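PDB 3MOG: 3-hydroxyadipyl-CoA dehydrogenase from Escherichia coli, which oxidises (3S)-3-hydroxyadipyl-CoA to 3-oxoadipyl-CoA with NAD(+) as electron acceptor, a step of phenylacetate degradation. Local coordinates for residues C[92-97]-C[120-125]; C[98-103]-C[128-133]; C[329-334]-C[355-360]. All coordinates share one frame; numbering follows the deposited sequence.

Contact 1 (C[92-97]-C[120-125]); sequences ASERLE and TSSISI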
loop_
_atom_site.group_PDB
_atom_site.type_symbol
_atom_site.label_atom_id
_atom_site.label_comp_id
_atom_site.label_asym_id
_atom_site.label_seq_id
_atom_site.Cartn_x
_atom_site.Cartn_y
_atom_site.Cartn_z
ATOM N N ALA C 92 4.396 -2.800 32.472
ATOM C CA ALA C 92 5.592 -3.646 32.365
ATOM C C ALA C 92 5.917 -3.947 30.896
ATOM O O ALA C 92 6.073 -3.009 30.104
ATOM C CB ALA C 92 5.435 -4.920 33.192
ATOM N N SER C 93 6.012 -5.226 30.530
ATOM C CA SER C 93 6.404 -5.622 29.164
ATOM C C SER C 93 5.392 -5.180 28.114
ATOM O O SER C 93 4.190 -5.282 28.335
ATOM C CB SER C 93 6.631 -7.137 29.066
ATOM O OG SER C 93 6.901 -7.553 27.735
ATOM N N GLU C 94 5.899 -4.689 26.983
ATOM C CA GLU C 94 5.053 -4.239 25.878
ATOM C C GLU C 94 4.546 -5.359 24.968
ATOM O O GLU C 94 3.546 -5.181 24.280
ATOM C CB GLU C 94 5.746 -3.152 25.042
ATOM C CG GLU C 94 5.965 -1.809 25.757
ATOM C CD GLU C 94 4.695 -0.955 25.922
ATOM O OE1 GLU C 94 3.616 -1.307 25.390
ATOM O OE2 GLU C 94 4.785 0.094 26.597
ATOM N N ARG C 95 5.235 -6.497 24.952
ATOM C CA ARG C 95 4.799 -7.664 24.173
ATOM C C ARG C 95 3.369 -8.068 24.503
ATOM O O ARG C 95 2.989 -8.098 25.675
ATOM C CB ARG C 95 5.724 -8.850 24.433
ATOM C CG ARG C 95 7.006 -8.866 23.614
ATOM C CD ARG C 95 7.542 -10.300 23.480
ATOM N NE ARG C 95 6.651 -11.143 22.676
ATOM C CZ ARG C 95 5.847 -12.092 23.155
ATOM N NH1 ARG C 95 5.080 -12.784 22.326
ATOM N NH2 ARG C 95 5.811 -12.360 24.453
ATOM N N LEU C 96 2.586 -8.371 23.469
ATOM C CA LEU C 96 1.167 -8.720 23.622
ATOM C C LEU C 96 0.928 -9.930 24.517
ATOM O O LEU C 96 0.094 -9.881 25.425
ATOM C CB LEU C 96 0.503 -8.948 22.252
ATOM C CG LEU C 96 -0.924 -9.525 22.252
ATOM C CD1 LEU C 96 -1.942 -8.568 22.877
ATOM C CD2 LEU C 96 -1.379 -9.995 20.861
ATOM N N GLU C 97 1.656 -11.011 24.244
ATOM C CA GLU C 97 1.448 -12.293 24.935
ATOM C C GLU C 97 1.759 -12.249 26.442
ATOM O O GLU C 97 1.077 -12.897 27.225
ATOM C CB GLU C 97 2.200 -13.441 24.233
ATOM C CG GLU C 97 1.796 -13.719 22.764
ATOM C CD GLU C 97 0.275 -13.805 22.518
ATOM O OE1 GLU C 97 -0.183 -13.237 21.495
ATOM O OE2 GLU C 97 -0.459 -14.433 23.326
ATOM N N THR C 120 -0.120 0.990 28.205
ATOM C CA THR C 120 0.454 0.760 26.871
ATOM C C THR C 120 0.077 1.814 25.832
ATOM O O THR C 120 -1.027 2.363 25.870
ATOM C CB THR C 120 0.137 -0.639 26.298
ATOM O OG1 THR C 120 0.973 -0.863 25.159
ATOM C CG2 THR C 120 -1.317 -0.776 25.880
ATOM N N SER C 121 1.017 2.092 24.933
ATOM C CA SER C 121 0.816 3.015 23.821
ATOM C C SER C 121 0.581 2.263 22.521
ATOM O O SER C 121 0.147 2.848 21.535
ATOM C CB SER C 121 2.060 3.878 23.623
ATOM O OG SER C 121 2.454 4.512 24.817
ATOM N N SER C 122 0.883 0.969 22.518
ATOM C CA SER C 122 1.083 0.252 21.257
ATOM C C SER C 122 0.212 -0.980 21.081
ATOM O O SER C 122 0.032 -1.461 19.968
ATOM C CB SER C 122 2.563 -0.105 21.077
ATOM O OG SER C 122 3.160 -0.512 22.301
ATOM N N ILE C 123 -0.347 -1.478 22.174
ATOM C CA ILE C 123 -1.147 -2.690 22.125
ATOM C C ILE C 123 -2.630 -2.369 22.211
ATOM O O ILE C 123 -3.033 -1.474 22.961
ATOM C CB ILE C 123 -0.729 -3.672 23.259
ATOM C CG1 ILE C 123 0.766 -4.010 23.164
ATOM C CG2 ILE C 123 -1.558 -4.929 23.230
ATOM C CD1 ILE C 123 1.214 -4.663 21.839
ATOM N N SER C 124 -3.427 -3.102 21.435
ATOM C CA SER C 124 -4.875 -3.012 21.485
ATOM C C SER C 124 -5.420 -3.418 22.844
ATOM O O SER C 124 -5.027 -4.449 23.398
ATOM C CB SER C 124 -5.501 -3.907 20.412
ATOM O OG SER C 124 -6.919 -3.888 20.511
ATOM N N ILE C 125 -6.343 -2.611 23.359
ATOM C CA ILE C 125 -7.041 -2.904 24.605
ATOM C C ILE C 125 -7.917 -4.126 24.391
ATOM O O ILE C 125 -7.951 -5.031 25.222
ATOM C CB ILE C 125 -7.927 -1.714 25.065
ATOM C CG1 ILE C 125 -7.107 -0.413 25.207
ATOM C CG2 ILE C 125 -8.656 -2.038 26.357
ATOM C CD1 ILE C 125 -5.820 -0.521 26.021
#

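Contact 2 (C[98-103]-C[128-133]); sequences VKKALF and IAAEIK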
loop_
_atom_site.group_PDB
_atom_site.type_symbol
_atom_site.label_atom_id
_atom_site.label_comp_id
_atom_site.label_asym_id
_atom_site.label_seq_id
_atom_site.Cartn_x
_atom_site.Cartn_y
_atom_site.Cartn_z
ATOM N N VAL C 98 2.766 -11.465 26.828
ATOM C CA VAL C 98 3.059 -11.195 28.245
ATOM C C VAL C 98 1.878 -10.510 28.954
ATOM O O VAL C 98 1.441 -10.961 30.018
ATOM C CB VAL C 98 4.337 -10.339 28.412
ATOM C CG1 VAL C 98 4.697 -10.185 29.882
ATOM C CG2 VAL C 98 5.512 -10.959 27.649
ATOM N N LYS C 99 1.353 -9.443 28.345
ATOM C CA LYS C 99 0.223 -8.694 28.907
ATOM C C LYS C 99 -1.026 -9.541 29.043
ATOM O O LYS C 99 -1.729 -9.454 30.054
ATOM C CB LYS C 99 -0.092 -7.462 28.060
ATOM C CG LYS C 99 0.741 -6.268 28.405
ATOM C CD LYS C 99 0.470 -5.126 27.454
ATOM C CE LYS C 99 1.315 -3.930 27.831
ATOM N NZ LYS C 99 1.911 -3.318 26.629
ATOM N N LYS C 100 -1.291 -10.359 28.022
ATOM C CA LYS C 100 -2.446 -11.261 28.025
ATOM C C LYS C 100 -2.349 -12.244 29.187
ATOM O O LYS C 100 -3.338 -12.476 29.890
ATOM C CB LYS C 100 -2.565 -11.999 26.693
ATOM C CG LYS C 100 -3.233 -11.187 25.578
ATOM C CD LYS C 100 -3.144 -11.885 24.199
ATOM C CE LYS C 100 -4.024 -13.130 24.089
ATOM N NZ LYS C 100 -5.480 -12.844 24.207
ATOM N N ALA C 101 -1.142 -12.777 29.396
ATOM C CA ALA C 101 -0.836 -13.647 30.541
ATOM C C ALA C 101 -0.983 -12.934 31.893
ATOM O O ALA C 101 -1.537 -13.500 32.839
ATOM C CB ALA C 101 0.571 -14.248 30.400
ATOM N N LEU C 102 -0.493 -11.696 31.972
ATOM C CA LEU C 102 -0.618 -10.884 33.184
ATOM C C LEU C 102 -2.076 -10.602 33.532
ATOM O O LEU C 102 -2.479 -10.760 34.684
ATOM C CB LEU C 102 0.166 -9.575 33.048
ATOM C CG LEU C 102 0.335 -8.591 34.218
ATOM C CD1 LEU C 102 0.566 -9.270 35.574
ATOM C CD2 LEU C 102 1.498 -7.668 33.906
ATOM N N PHE C 103 -2.869 -10.206 32.538
ATOM C CA PHE C 103 -4.259 -9.809 32.789
ATOM C C PHE C 103 -5.160 -10.994 33.097
ATOM O O PHE C 103 -6.136 -10.863 33.842
ATOM C CB PHE C 103 -4.816 -8.968 31.635
ATOM C CG PHE C 103 -4.543 -7.494 31.771
ATOM C CD1 PHE C 103 -5.561 -6.619 32.125
ATOM C CD2 PHE C 103 -3.266 -6.980 31.541
ATOM C CE1 PHE C 103 -5.315 -5.261 32.244
ATOM C CE2 PHE C 103 -3.008 -5.630 31.665
ATOM C CZ PHE C 103 -4.034 -4.762 32.022
ATOM N N ILE C 128 -5.974 -7.252 24.583
ATOM C CA ILE C 128 -5.622 -7.495 25.986
ATOM C C ILE C 128 -6.832 -8.082 26.711
ATOM O O ILE C 128 -6.709 -9.077 27.432
ATOM C CB ILE C 128 -5.138 -6.195 26.692
ATOM C CG1 ILE C 128 -3.758 -5.800 26.180
ATOM C CG2 ILE C 128 -5.086 -6.362 28.222
ATOM C CD1 ILE C 128 -3.434 -4.327 26.387
ATOM N N ALA C 129 -7.999 -7.486 26.462
ATOM C CA ALA C 129 -9.232 -7.794 27.184
ATOM C C ALA C 129 -9.979 -8.996 26.632
ATOM O O ALA C 129 -11.055 -9.351 27.142
ATOM C CB ALA C 129 -10.149 -6.592 27.163
ATOM N N ALA C 130 -9.401 -9.602 25.596
ATOM C CA ALA C 130 -10.058 -10.628 24.781
ATOM C C ALA C 130 -10.502 -11.865 25.567
ATOM O O ALA C 130 -11.676 -12.238 25.529
ATOM C CB ALA C 130 -9.153 -11.024 23.590
ATOM N N GLU C 131 -9.574 -12.474 26.301
ATOM C CA GLU C 131 -9.834 -13.766 26.939
ATOM C C GLU C 131 -10.071 -13.661 28.446
ATOM O O GLU C 131 -10.275 -14.677 29.112
ATOM C CB GLU C 131 -8.692 -14.751 26.649
ATOM C CG GLU C 131 -8.304 -14.859 25.175
ATOM C CD GLU C 131 -7.503 -16.111 24.867
ATOM O OE1 GLU C 131 -8.062 -17.219 25.011
ATOM O OE2 GLU C 131 -6.322 -15.988 24.472
ATOM N N ILE C 132 -10.058 -12.440 28.980
ATOM C CA ILE C 132 -10.125 -12.259 30.431
ATOM C C ILE C 132 -11.560 -12.114 30.947
ATOM O O ILE C 132 -12.457 -11.720 30.199
ATOM C CB ILE C 132 -9.146 -11.141 30.959
ATOM C CG1 ILE C 132 -9.806 -9.759 31.006
ATOM C CG2 ILE C 132 -7.827 -11.144 30.172
ATOM C CD1 ILE C 132 -10.267 -9.350 32.397
ATOM N N LYS C 133 -11.726 -12.413 32.240
ATOM C CA LYS C 133 -13.014 -12.656 32.905
ATOM C C LYS C 133 -14.120 -11.632 32.724
ATOM O O LYS C 133 -15.159 -11.949 32.156
ATOM C CB LYS C 133 -12.804 -12.964 34.398
ATOM C CG LYS C 133 -13.192 -14.383 34.868
ATOM C CD LYS C 133 -13.052 -15.488 33.806
ATOM C CE LYS C 133 -14.422 -16.056 33.402
ATOM N NZ LYS C 133 -14.328 -17.068 32.308
HETATM O O HOH W 1 -6.749 -11.628 26.687
#

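Contact 3 (C[329-334]-C[355-360]); sequences TAQALA and AAAAVN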
loop_
_atom_site.group_PDB
_atom_site.type_symbol
_atom_site.label_atom_id
_atom_site.label_comp_id
_atom_site.label_asym_id
_atom_site.label_seq_id
_atom_site.Cartn_x
_atom_site.Cartn_y
_atom_site.Cartn_z
ATOM N N THR C 329 4.339 26.444 -6.660
ATOM C CA THR C 329 5.702 26.967 -6.602
ATOM C C THR C 329 5.761 28.404 -7.111
ATOM O O THR C 329 4.947 28.823 -7.929
ATOM C CB THR C 329 6.697 26.127 -7.437
ATOM O OG1 THR C 329 6.329 26.196 -8.815
ATOM C CG2 THR C 329 6.715 24.659 -6.976
ATOM N N ALA C 330 6.746 29.141 -6.615
ATOM C CA ALA C 330 7.098 30.457 -7.134
ATOM C C ALA C 330 7.297 30.425 -8.647
ATOM O O ALA C 330 6.775 31.292 -9.357
ATOM C CB ALA C 330 8.345 30.974 -6.425
ATOM N N GLN C 331 8.002 29.400 -9.138
ATOM C CA GLN C 331 8.244 29.228 -10.572
ATOM C C GLN C 331 6.964 29.067 -11.392
ATOM O O GLN C 331 6.825 29.686 -12.450
ATOM C CB GLN C 331 9.225 28.069 -10.839
ATOM C CG GLN C 331 9.763 27.999 -12.290
ATOM C CD GLN C 331 10.940 28.970 -12.602
ATOM O OE1 GLN C 331 11.110 30.017 -11.970
ATOM N NE2 GLN C 331 11.748 28.603 -13.595
ATOM N N ALA C 332 6.026 28.255 -10.912
ATOM C CA ALA C 332 4.769 28.076 -11.642
ATOM C C ALA C 332 3.981 29.379 -11.711
ATOM O O ALA C 332 3.407 29.697 -12.748
ATOM C CB ALA C 332 3.915 26.965 -11.033
ATOM N N LEU C 333 3.956 30.121 -10.602
ATOM C CA LEU C 333 3.261 31.409 -10.558
ATOM C C LEU C 333 3.950 32.429 -11.462
ATOM O O LEU C 333 3.283 33.140 -12.213
ATOM C CB LEU C 333 3.149 31.934 -9.112
ATOM C CG LEU C 333 2.269 31.082 -8.179
ATOM C CD1 LEU C 333 2.384 31.536 -6.737
ATOM C CD2 LEU C 333 0.816 31.069 -8.627
ATOM N N ALA C 334 5.285 32.449 -11.416
ATOM C CA ALA C 334 6.079 33.430 -12.151
ATOM C C ALA C 334 5.922 33.301 -13.661
ATOM O O ALA C 334 5.849 34.313 -14.356
ATOM C CB ALA C 334 7.557 33.382 -11.738
ATOM N N ALA C 355 10.935 31.500 -0.887
ATOM C CA ALA C 355 11.578 30.901 -2.043
ATOM C C ALA C 355 11.335 31.814 -3.202
ATOM O O ALA C 355 10.217 32.313 -3.383
ATOM C CB ALA C 355 11.025 29.498 -2.337
ATOM N N ALA C 356 12.400 32.059 -3.957
ATOM C CA ALA C 356 12.337 32.875 -5.159
ATOM C C ALA C 356 12.176 31.949 -6.342
ATOM O O ALA C 356 12.768 30.871 -6.366
ATOM C CB ALA C 356 13.613 33.660 -5.312
ATOM N N ALA C 357 11.370 32.353 -7.318
ATOM C CA ALA C 357 11.355 31.655 -8.593
ATOM C C ALA C 357 12.742 31.784 -9.225
ATOM O O ALA C 357 13.345 32.859 -9.191
ATOM C CB ALA C 357 10.302 32.234 -9.489
ATOM N N ALA C 358 13.253 30.680 -9.761
ATOM C CA ALA C 358 14.535 30.656 -10.494
ATOM C C ALA C 358 14.656 31.786 -11.512
ATOM O O ALA C 358 15.732 32.354 -11.681
ATOM C CB ALA C 358 14.717 29.307 -11.196
ATOM N N VAL C 359 13.526 32.101 -12.156
ATOM C CA VAL C 359 13.389 33.156 -13.167
ATOM C C VAL C 359 13.458 34.603 -12.613
ATOM O O VAL C 359 13.529 35.559 -13.395
ATOM C CB VAL C 359 12.085 32.927 -14.013
ATOM C CG1 VAL C 359 10.867 33.591 -13.381
ATOM C CG2 VAL C 359 12.256 33.383 -15.451
ATOM N N ASN C 360 13.435 34.767 -11.286
ATOM C CA ASN C 360 13.594 36.091 -10.676
ATOM C C ASN C 360 14.985 36.643 -10.926
ATOM O O ASN C 360 15.976 35.916 -10.779
ATOM C CB ASN C 360 13.386 36.068 -9.156
ATOM C CG ASN C 360 11.929 35.973 -8.752
ATOM O OD1 ASN C 360 11.061 35.656 -9.560
ATOM N ND2 ASN C 360 11.656 36.240 -7.478
#

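Contact 1 (C[92-97]-C[120-125])
Two loops meet here at the carboxyl ends of neighbouring parallel strands, 87-90 and 115-118, in the Rossmann-type NAD-binding domain; R95 is the N-cap of helix 96-109 and S124 that of helix 125-128. The hydrogen bonding centres on T120. Turned anti to its own backbone N (chi1 -167°), T120 OG1 donates to E94 OE1 at 2.7 Å, entering on the syn lone pair of the carboxylate. T120 OG1 also accepts from S122 N at 3.2 Å, nearly straight at 171°, which makes an ST turn; a weaker bond comes from I123 N. E94 reaches across because its chain bends at chi2 (-75°), bringing the carboxylate of this solvent-exposed residue to the loop. The charge of OE1 is also met by a salt bridge to K99, so one carboxylate oxygen is held by both a hydroxyl and an ammonium group. Beyond T120, S121 OG makes a weak hydrogen bond to H142. The apolar part is small: L96 CD1 meets I123 CG2 at 3.7 Å, the two side chains crossing obliquely. The other branch of I123 abuts the opposing backbone, where I123 CG1 lies 3.2 Å from E94 O.

Contact 2 (C[98-103]-C[128-133])
Helix 96-109 runs past the last residue of helix 125-128 and the loop after it, coming closest where the CA atoms of K100 and I128 are 5.3 Å apart and opening to 6.8 Å between the CA atoms of F103 and I132. The inner part of this Rossmann-domain contact is apolar. I128 holds its CG2 branch anti to the backbone N and sets that methyl over the centre of the F103 ring, a CH-pi contact 3.8 Å from I128 CG2 to the ring centroid and only 11° off the normal. Its other branch ends at CD1, beside the CD methylene of K99, while I132 CG2 packs 4.0 Å from F103 CB. Side chains of L116 and T118 in strand 115-118 and of V138 in strand 138-143 also pack on F103, wedging the ring between helix and sheet. K99 itself continues past this core to a salt bridge with E94. At the outer margin K100 is bent at chi3 and chi4 (71° and 64°), so that K100 NZ meets E131 OE2 in a salt bridge of 3.3 Å whose hydrogen bond is weak. K100 NZ also bonds weakly to A127 O. A water accepts from K100 NZ and E131 N and donates to I128 O at 2.7 Å. This water thus satisfies two backbone groups and links the ammonium to the loop, a polar margin beside an apolar centre.

Contact 3 (C[329-334]-C[355-360])
Q331 lays its amide end over A357-V359 of the type I turn A357-N360, with Q331 OE1 3.4 Å from the A357 methyl carbon CB. The chain leaves the helix with CG anti to the backbone N (chi1 -168°) and then bends at chi2 (81°), which turns OE1 toward the turn. There Q331 OE1 accepts from V359 N at 3.2 Å with an N-H...O angle of 162°, the donor lying in the carbonyl plane on a lone pair. Beside this bond the surfaces are made of methyls. A330 CB sits 3.8 Å from A357 CB, and A334, one helical turn on, brings its CB to 3.7 Å from the same A357 CB and equally close to V359 CG1. With small alanine side chains at the interface, the CA atoms of Q331 and A357 come within 4.4 Å. The contact joins the start of helix 330-337 to the exit of strand 351-356 in the reduced Rossmann-fold domain. T329 OG1 caps A332 N, and D384 accepts from the N-H groups of A330 and Q331. The chemistry implies that small side chains set the spacing, while one glutamine oxygen satisfies a backbone N-H within the turn and ties the turn to the helix.

Overall arrangement
Contacts 1 and 2 form one continuous patch, with centres about 10 Å apart, and illustrate how a single helix can serve two loops: helix 96-109 gives its start to contact 1 and its following turns to contact 2. K99 links them, its NZ 2.9 Å from E94 OE1, and along the chain the four segments alternate. Contact 1 lies at the carboxyl ends of the parallel strands, where Rossmann domains usually receive the dinucleotide, so it is probably the nearer to the NAD site. Contact 3 belongs to the separate reduced Rossmann-fold domain on the opposite side of the chain's centre, its centre about 50 Å from that of contact 1 and about 59 Å from that of contact 2.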